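Local coordinates for fumarylacetoacetate hydrolase (Burkholderia xenovorans, PDB 5TI1), which probably hydrolyses fumarylacetoacetate to fumarate and acetoacetate, the last step of phenylalanine and tyrosine breakdown, as a metal-dependent member of the FAH family, at residues V328-Q333 against G406-I411; V291-L296 against H320-T325. All coordinates share one frame; numbering follows the deposited sequence.

Contact 1: residues V328-Q333 against G406-I411; sequences VTLRPQ and GTRSFI
Leu-330 and Pro-332 meet the chain of Arg-408, and van der Waals packing joins the two segments. Both methyls of Leu-330 reach the aliphatic part of the arginine: CD1 of Leu-330 lies 4.0 Å from CG of Arg-408, while CD2 of Leu-330 sits 4.1 Å from NE of Arg-408, where the chain turns polar. The two side chains cross at about a right angle. Farther out, the proline ring touches the end of the guanidinium, with CB of Pro-332 3.4 Å from NH2 of Arg-408 and CG of Pro-332 3.6 Å from the same nitrogen; both Leu-330 and Pro-332 approach this flat group obliquely. A bend at chi2 (-61°) turns the arginine chain and brings NH2 against the proline ring.

In the fold, the contact lies away from the metal site. It sets the end of the long strand 321-331, where the chain leaves the sheet through Pro-332, against the two-residue strand 407-408, which pairs with strand 400-401 in a separate two-stranded antiparallel sheet.

The polar end of Arg-408 is bound by residues other than those of 328-333. NH1 of Arg-408 donates to O of Thr-407 at 3.0 Å. The acceptor O lies almost in the guanidinium plane, while NH1 stands above the carbonyl plane, 52° out of it. Salt bridges from NE to OD2 of Asp-415 and from NH1 to OE2 of Glu-412 hold the group further, and these several partners should restrict its rotation. With two carboxylates nearby, its positive charge is probably well compensated.

Contact 2: residues V291-L296 against H320-T325; sequences VTLDAL and HAFDIT
Phe-322 projects from strand 321-331 toward the weakly bonded helical turn at about 293-296 and has the largest surface buried by the contact, followed by Leu-296 and then Leu-293. Its CG stands opposite the carbonyl carbon (chi1 -70°), which sends the ring across to the helical turn. There the edge formed by CD2 and CE2 meets Leu-296, and CZ at the far end of the ring meets Leu-293.

Leu-296 uses its backbone and the root of its side chain. The carbonyl O of Leu-296 lies in the plane of the ring, 3.6 Å from CD2 of Phe-322, an arrangement that places the oxygen near the slightly positive ring hydrogens. Beside it, CB of Leu-296 is 3.9 Å from the same CD2 of Phe-322. The rest of the leucine packs on Phe-432 and Cys-423, so the residue links the aromatic ring to the strands 429-440 and 416-424.

Leu-293, just after the N-cap residue, adds one methyl: its CD1 reaches to 3.9 Å from CZ of Phe-322. This methyl lies obliquely to the ring, neither over its face nor at its edge, while the side chains as a whole cross at about a right angle. A chi1 of -170° turns CG of Leu-293 away from the backbone N, and the second torsion then swings CD1 to the far end of the ring.

The helical turn that carries both leucines is capped at its start by Thr-292, whose OG1 accepts from N of Ala-295 at 3.1 Å. Leu-296 N also bonds to O of Thr-292 at 3.2 Å, closing the turn. The arrangement is a short N-capped helical turn following strand 284-292, packed through its leucines against a phenylalanine of strand 321-331, and so joins elements of two different β-sheets in the FAH C-terminal region.

How the contacts relate
Both contacts draw on strand 321-331, contact 2 near its start and contact 1 at its end, with centres about 29 Å apart; along the chain they follow one another in series. Contact 2 is buried, about 11 Å from the centre of the chain, whereas contact 1 is only partly buried and lies about 21 Å out. Their chemistry follows this difference: the inner contact brings an aromatic ring against leucines and a backbone carbonyl, while the outer one packs leucine and proline on an arginine whose charged end is engaged by acidic residues. The partner elements also differ, a helical turn after strand 284-292 in one and the small strand 407-408 in the other.

Contact 1: residues V328-Q333 against G406-I411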
loop_
_atom_site.group_PDB
_atom_site.type_symbol
_atom_site.label_atom_id
_atom_site.label_comp_id
_atom_site.label_asym_id
_atom_site.label_seq_id
_atom_site.Cartn_x
_atom_site.Cartn_y
_atom_site.Cartn_z
ATOM N N VAL B 328 13.183 15.446 18.695
ATOM C CA VAL B 328 13.728 15.552 17.351
ATOM C C VAL B 328 14.904 16.510 17.417
ATOM O O VAL B 328 14.821 17.557 18.069
ATOM C CB VAL B 328 12.673 16.026 16.330
ATOM C CG1 VAL B 328 13.294 16.227 14.940
ATOM C CG2 VAL B 328 11.485 15.024 16.267
ATOM N N THR B 329 16.005 16.139 16.781
ATOM C CA THR B 329 17.125 17.047 16.614
ATOM C C THR B 329 17.348 17.297 15.131
ATOM O O THR B 329 16.998 16.469 14.275
ATOM C CB THR B 329 18.411 16.515 17.277
ATOM O OG1 THR B 329 18.864 15.340 16.601
ATOM C CG2 THR B 329 18.159 16.194 18.758
ATOM N N LEU B 330 17.902 18.473 14.839
ATOM C CA LEU B 330 18.253 18.870 13.484
ATOM C C LEU B 330 19.709 19.298 13.510
ATOM O O LEU B 330 20.101 20.104 14.360
ATOM C CB LEU B 330 17.354 20.014 12.983
ATOM C CG LEU B 330 17.406 20.408 11.496
ATOM C CD1 LEU B 330 16.113 21.089 11.086
ATOM C CD2 LEU B 330 18.598 21.306 11.164
ATOM N N ARG B 331 20.512 18.749 12.611
ATOM C CA ARG B 331 21.919 19.135 12.552
ATOM C C ARG B 331 22.265 19.636 11.159
ATOM O O ARG B 331 22.250 18.845 10.198
ATOM C CB ARG B 331 22.837 17.980 12.950
ATOM C CG ARG B 331 24.303 18.379 12.933
ATOM C CD ARG B 331 25.178 17.421 13.711
ATOM N NE ARG B 331 25.104 16.069 13.180
ATOM C CZ ARG B 331 25.691 15.679 12.054
ATOM N NH1 ARG B 331 26.395 16.546 11.333
ATOM N NH2 ARG B 331 25.566 14.421 11.640
ATOM N N PRO B 332 22.534 20.933 11.004
ATOM C CA PRO B 332 23.056 21.442 9.733
ATOM C C PRO B 332 24.332 20.719 9.343
ATOM O O PRO B 332 25.085 20.241 10.197
ATOM C CB PRO B 332 23.336 22.924 10.024
ATOM C CG PRO B 332 22.443 23.251 11.211
ATOM C CD PRO B 332 22.342 21.992 12.013
ATOM N N GLN B 333 24.581 20.679 8.027
ATOM C CA GLN B 333 25.736 19.956 7.495
ATOM C C GLN B 333 27.052 20.452 8.084
ATOM O O GLN B 333 27.968 19.652 8.302
ATOM C CB GLN B 333 25.765 20.059 5.964
ATOM C CG GLN B 333 26.955 19.360 5.276
ATOM C CD GLN B 333 26.956 17.840 5.441
ATOM O OE1 GLN B 333 27.996 17.196 5.309
ATOM N NE2 GLN B 333 25.800 17.271 5.746
ATOM N N GLY B 406 22.330 29.040 13.797
ATOM C CA GLY B 406 21.591 28.968 12.557
ATOM C C GLY B 406 20.092 29.054 12.781
ATOM O O GLY B 406 19.584 28.893 13.895
ATOM N N THR B 407 19.368 29.317 11.691
ATOM C CA THR B 407 17.915 29.427 11.741
ATOM C C THR B 407 17.293 28.511 10.694
ATOM O O THR B 407 17.843 28.325 9.607
ATOM C CB THR B 407 17.453 30.885 11.529
ATOM O OG1 THR B 407 17.780 31.314 10.203
ATOM C CG2 THR B 407 18.141 31.815 12.527
ATOM N N ARG B 408 16.149 27.919 11.027
ATOM C CA ARG B 408 15.459 27.046 10.091
ATOM C C ARG B 408 14.004 27.454 9.984
ATOM O O ARG B 408 13.345 27.700 11.001
ATOM C CB ARG B 408 15.557 25.573 10.510
ATOM C CG ARG B 408 16.910 24.939 10.222
ATOM C CD ARG B 408 17.225 24.961 8.730
ATOM N NE ARG B 408 18.491 24.308 8.422
ATOM C CZ ARG B 408 19.681 24.904 8.492
ATOM N NH1 ARG B 408 19.772 26.170 8.881
ATOM N NH2 ARG B 408 20.784 24.232 8.171
ATOM N N SER B 409 13.510 27.529 8.752
ATOM C CA SER B 409 12.074 27.509 8.519
ATOM C C SER B 409 11.683 26.085 8.158
ATOM O O SER B 409 11.090 25.379 8.976
ATOM C CB SER B 409 11.678 28.502 7.431
ATOM O OG SER B 409 11.729 29.821 7.938
ATOM N N PHE B 410 12.046 25.637 6.961
ATOM C CA PHE B 410 11.913 24.236 6.586
ATOM C C PHE B 410 13.305 23.616 6.453
ATOM O O PHE B 410 14.322 24.274 6.686
ATOM C CB PHE B 410 11.063 24.105 5.317
ATOM C CG PHE B 410 9.617 24.448 5.543
ATOM C CD1 PHE B 410 8.735 23.499 6.052
ATOM C CD2 PHE B 410 9.150 25.730 5.307
ATOM C CE1 PHE B 410 7.399 23.818 6.292
ATOM C CE2 PHE B 410 7.828 26.061 5.542
ATOM C CZ PHE B 410 6.942 25.103 6.037
ATOM N N ILE B 411 13.341 22.322 6.120
ATOM C CA ILE B 411 14.600 21.583 6.100
ATOM C C ILE B 411 15.450 22.002 4.905
ATOM O O ILE B 411 14.951 22.173 3.785
ATOM C CB ILE B 411 14.338 20.069 6.062
ATOM C CG1 ILE B 411 13.552 19.604 7.294
ATOM C CG2 ILE B 411 15.654 19.308 5.964
ATOM C CD1 ILE B 411 12.981 18.201 7.114
#

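Contact 2: residues V291-L296 against H320-T325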
loop_
_atom_site.group_PDB
_atom_site.type_symbol
_atom_site.label_atom_id
_atom_site.label_comp_id
_atom_site.label_asym_id
_atom_site.label_seq_id
_atom_site.Cartn_x
_atom_site.Cartn_y
_atom_site.Cartn_z
ATOM N N VAL B 291 9.825 -2.082 19.427
ATOM C CA VAL B 291 9.606 -2.231 20.864
ATOM C C VAL B 291 8.244 -2.886 21.044
ATOM O O VAL B 291 7.239 -2.365 20.550
ATOM C CB VAL B 291 9.673 -0.872 21.578
ATOM C CG1 VAL B 291 9.243 -1.010 23.046
ATOM C CG2 VAL B 291 11.090 -0.262 21.482
ATOM N N THR B 292 8.210 -4.043 21.710
ATOM C CA THR B 292 6.970 -4.815 21.790
ATOM C C THR B 292 5.923 -4.105 22.640
ATOM O O THR B 292 6.234 -3.389 23.596
ATOM C CB THR B 292 7.199 -6.215 22.374
ATOM O OG1 THR B 292 7.758 -6.114 23.694
ATOM C CG2 THR B 292 8.109 -7.043 21.485
ATOM N N LEU B 293 4.663 -4.332 22.285
ATOM C CA LEU B 293 3.571 -3.752 23.051
ATOM C C LEU B 293 3.607 -4.230 24.500
ATOM O O LEU B 293 3.308 -3.461 25.422
ATOM C CB LEU B 293 2.240 -4.090 22.385
ATOM C CG LEU B 293 1.079 -3.314 23.003
ATOM C CD1 LEU B 293 1.184 -1.831 22.664
ATOM C CD2 LEU B 293 -0.258 -3.887 22.573
ATOM N N ASP B 294 4.015 -5.483 24.723
ATOM C CA ASP B 294 4.178 -5.983 26.088
ATOM C C ASP B 294 5.227 -5.184 26.858
ATOM O O ASP B 294 5.020 -4.848 28.031
ATOM C CB ASP B 294 4.539 -7.470 26.060
ATOM C CG ASP B 294 3.314 -8.357 25.900
ATOM O OD1 ASP B 294 2.244 -7.950 26.394
ATOM O OD2 ASP B 294 3.410 -9.441 25.284
ATOM N N ALA B 295 6.356 -4.858 26.218
ATOM C CA ALA B 295 7.376 -4.077 26.910
ATOM C C ALA B 295 6.857 -2.696 27.289
ATOM O O ALA B 295 7.327 -2.105 28.265
ATOM C CB ALA B 295 8.636 -3.954 26.045
ATOM N N LEU B 296 5.885 -2.171 26.543
ATOM C CA LEU B 296 5.329 -0.852 26.818
ATOM C C LEU B 296 4.226 -0.863 27.866
ATOM O O LEU B 296 3.799 0.215 28.300
ATOM C CB LEU B 296 4.779 -0.240 25.537
ATOM C CG LEU B 296 5.857 0.048 24.488
ATOM C CD1 LEU B 296 5.207 0.165 23.143
ATOM C CD2 LEU B 296 6.587 1.323 24.841
ATOM N N HIS B 320 -5.683 3.597 27.338
ATOM C CA HIS B 320 -5.143 3.102 26.081
ATOM C C HIS B 320 -4.095 4.023 25.474
ATOM O O HIS B 320 -3.762 3.854 24.292
ATOM C CB HIS B 320 -6.285 2.860 25.104
ATOM C CG HIS B 320 -7.179 1.733 25.517
ATOM N ND1 HIS B 320 -6.916 0.418 25.196
ATOM C CD2 HIS B 320 -8.311 1.722 26.259
ATOM C CE1 HIS B 320 -7.865 -0.352 25.697
ATOM N NE2 HIS B 320 -8.719 0.414 26.354
ATOM N N ALA B 321 -3.573 4.980 26.234
ATOM C CA ALA B 321 -2.468 5.827 25.815
ATOM C C ALA B 321 -1.167 5.298 26.401
ATOM O O ALA B 321 -1.161 4.468 27.315
ATOM C CB ALA B 321 -2.686 7.281 26.244
ATOM N N PHE B 322 -0.055 5.784 25.855
ATOM C CA PHE B 322 1.258 5.331 26.277
ATOM C C PHE B 322 2.177 6.530 26.456
ATOM O O PHE B 322 2.194 7.450 25.632
ATOM C CB PHE B 322 1.836 4.319 25.290
ATOM C CG PHE B 322 1.123 2.993 25.317
ATOM C CD1 PHE B 322 -0.019 2.791 24.559
ATOM C CD2 PHE B 322 1.569 1.967 26.134
ATOM C CE1 PHE B 322 -0.693 1.576 24.601
ATOM C CE2 PHE B 322 0.893 0.745 26.182
ATOM C CZ PHE B 322 -0.238 0.555 25.421
ATOM N N ASP B 323 2.919 6.508 27.558
ATOM C CA ASP B 323 3.785 7.608 27.985
ATOM C C ASP B 323 5.146 7.415 27.322
ATOM O O ASP B 323 6.043 6.771 27.868
ATOM C CB ASP B 323 3.866 7.621 29.506
ATOM C CG ASP B 323 4.676 8.775 30.051
ATOM O OD1 ASP B 323 5.221 9.583 29.270
ATOM O OD2 ASP B 323 4.769 8.862 31.290
ATOM N N ILE B 324 5.289 7.960 26.115
ATOM C CA ILE B 324 6.502 7.824 25.304
ATOM C C ILE B 324 7.048 9.224 25.076
ATOM O O ILE B 324 6.436 10.025 24.358
ATOM C CB ILE B 324 6.252 7.129 23.960
ATOM C CG1 ILE B 324 5.423 5.852 24.116
ATOM C CG2 ILE B 324 7.574 6.793 23.302
ATOM C CD1 ILE B 324 5.223 5.110 22.786
ATOM N N THR B 325 8.182 9.527 25.704
ATOM C CA THR B 325 8.861 10.791 25.467
ATOM C C THR B 325 9.480 10.766 24.073
ATOM O O THR B 325 10.145 9.796 23.703
ATOM C CB THR B 325 9.936 11.027 26.535
ATOM O OG1 THR B 325 9.308 11.239 27.804
ATOM C CG2 THR B 325 10.782 12.246 26.200
#